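Local coordinates for type IV pilus assembly protein PilF (Thermus thermophilus HB8, PDB 5OIU) that hydrolyses ATP as a hexameric AAA+ motor to power the assembly of type IV pili, at the interface of chains A and B. Sequence-based numbering; all coordinates share one arbitrary frame. Chains: chain A/B, Type IV pilus assembly protein PilF.

The interface of chains A and B. Residues chain A 169-172, 213; chain B 39, 41, 46.
A bend at chi3 in both B:Arg39 (-89°) and B:Arg41 helps to turn their guanidinium groups toward chain A, the first onto the carbonyls of A:Pro169 and A:Lys171, the second onto the carboxylate of A:Asp213; CG lies anti to the carbonyl carbon in B:Arg39 but anti to the backbone N in B:Arg41. Both arginines lie on strand 35-42 of chain B and meet the loop that follows helix 155-166 of chain A and A:Asp213, in the loop just before strand 214-217. The patch is part of a subunit interface of the deposited hexamer, heterologous in that each chain supplies different segments.

The bonds of B:Arg39 found here go to backbone carbonyls, so it probably recognises the course of the loop more than its side chains. Its NH1 donates to A:Pro169 O at 2.6 Å, nearly within the guanidinium plane but strongly bent at the hydrogen (115°). NH1 and NH2 also close end-on upon A:Lys171 O, at 3.0 and 3.1 Å, both reaching that oxygen from the same face of its carbonyl plane. A water 2.9 Å from B:Arg39 NH2 bridges it to A:Lys171 O. An alanine in place of B:Arg39 would probably leave the carbonyls of A:Pro169 and A:Lys171 without their cationic mate and the loop less firmly held, with B:Leu46 CD1 also losing the guanidinium it covers.

B:Leu46, second in strand 45-53, works in two ways. Its backbone N donates to A:Asp170 O at 3.2 Å, while CD1 sits 3.4 Å above the centre of the B:Arg39 guanidinium, a cover that should restrain its rotation. The same methyl touches A:Asn172 CB, so the leucine also packs against the loop.

The salt bridge is made by B:Arg41 NH2, which approaches A:Asp213 OD2 at 2.7 Å from above the carboxylate plane; the two flat groups are turned 67° apart. A second-shell bond steadies this acceptor: the backbone N of A:Asn172 donates to the anti lone pair of A:Asp213 OD2 at 3.0 Å.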
loop_
_atom_site.group_PDB
_atom_site.type_symbol
_atom_site.label_atom_id
_atom_site.label_comp_id
_atom_site.label_asym_id
_atom_site.label_seq_id
_atom_site.Cartn_x
_atom_site.Cartn_y
_atom_site.Cartn_z
ATOM N N PRO A 169 30.124 42.947 -0.144
ATOM C CA PRO A 169 30.990 41.959 -0.822
ATOM C C PRO A 169 31.702 40.986 0.109
ATOM O O PRO A 169 32.335 40.042 -0.381
ATOM C CB PRO A 169 32.013 42.837 -1.563
ATOM C CG PRO A 169 31.414 44.226 -1.596
ATOM C CD PRO A 169 30.585 44.334 -0.361
ATOM N N ASP A 170 31.649 41.185 1.420
ATOM C CA ASP A 170 32.197 40.210 2.358
ATOM C C ASP A 170 31.223 39.080 2.649
ATOM O O ASP A 170 31.513 38.224 3.503
ATOM C CB ASP A 170 32.542 40.911 3.666
ATOM C CG ASP A 170 31.383 41.732 4.164
ATOM O OD1 ASP A 170 30.625 42.209 3.289
ATOM O OD2 ASP A 170 31.194 41.860 5.390
ATOM N N LYS A 171 30.065 39.079 1.992
ATOM C CA LYS A 171 29.003 38.126 2.282
ATOM C C LYS A 171 28.565 37.430 1.010
ATOM O O LYS A 171 28.694 37.955 -0.097
ATOM C CB LYS A 171 27.779 38.793 2.912
ATOM C CG LYS A 171 28.003 39.429 4.265
ATOM C CD LYS A 171 26.877 40.403 4.538
ATOM C CE LYS A 171 27.024 41.105 5.890
ATOM N NZ LYS A 171 25.747 41.800 6.241
ATOM N N ASN A 172 28.046 36.240 1.181
ATOM C CA ASN A 172 27.389 35.538 0.103
ATOM C C ASN A 172 25.891 35.745 0.274
ATOM O O ASN A 172 25.305 35.310 1.276
ATOM C CB ASN A 172 27.752 34.066 0.120
ATOM C CG ASN A 172 27.129 33.331 -1.016
ATOM O OD1 ASN A 172 26.691 33.940 -1.984
ATOM N ND2 ASN A 172 27.072 32.017 -0.907
ATOM N N ASP A 213 25.584 33.736 3.557
ATOM C CA ASP A 213 25.364 34.574 4.726
ATOM C C ASP A 213 23.953 35.117 4.785
ATOM O O ASP A 213 23.342 35.137 5.852
ATOM C CB ASP A 213 26.359 35.736 4.739
ATOM C CG ASP A 213 27.801 35.269 4.942
ATOM O OD1 ASP A 213 28.176 34.833 6.069
ATOM O OD2 ASP A 213 28.557 35.351 3.961
ATOM N N ARG B 39 36.045 33.935 -4.960
ATOM C CA ARG B 39 36.131 34.497 -3.624
ATOM C C ARG B 39 36.591 33.422 -2.650
ATOM O O ARG B 39 36.285 32.231 -2.809
ATOM C CB ARG B 39 34.775 35.081 -3.167
ATOM C CG ARG B 39 34.216 36.147 -4.096
ATOM C CD ARG B 39 33.261 37.121 -3.385
ATOM N NE ARG B 39 31.881 36.661 -3.409
ATOM C CZ ARG B 39 30.896 37.201 -2.693
ATOM N NH1 ARG B 39 31.137 38.230 -1.891
ATOM N NH2 ARG B 39 29.657 36.715 -2.789
ATOM N N ARG B 41 36.658 32.648 1.573
ATOM C CA ARG B 41 36.313 33.044 2.936
ATOM C C ARG B 41 37.540 32.836 3.824
ATOM O O ARG B 41 37.989 31.697 4.052
ATOM C CB ARG B 41 35.099 32.288 3.482
ATOM C CG ARG B 41 34.433 33.012 4.684
ATOM C CD ARG B 41 33.218 32.256 5.243
ATOM N NE ARG B 41 32.085 32.310 4.328
ATOM C CZ ARG B 41 31.230 33.327 4.264
ATOM N NH1 ARG B 41 31.368 34.363 5.078
ATOM N NH2 ARG B 41 30.233 33.307 3.385
ATOM N N LEU B 46 34.399 36.865 3.096
ATOM C CA LEU B 46 34.722 36.586 1.706
ATOM C C LEU B 46 35.576 37.706 1.134
ATOM O O LEU B 46 35.290 38.891 1.331
ATOM C CB LEU B 46 33.451 36.459 0.872
ATOM C CG LEU B 46 32.677 35.166 0.996
ATOM C CD1 LEU B 46 31.486 35.197 0.041
ATOM C CD2 LEU B 46 33.620 34.033 0.672
HETATM O O HOH W 1 26.921 37.687 -2.754
#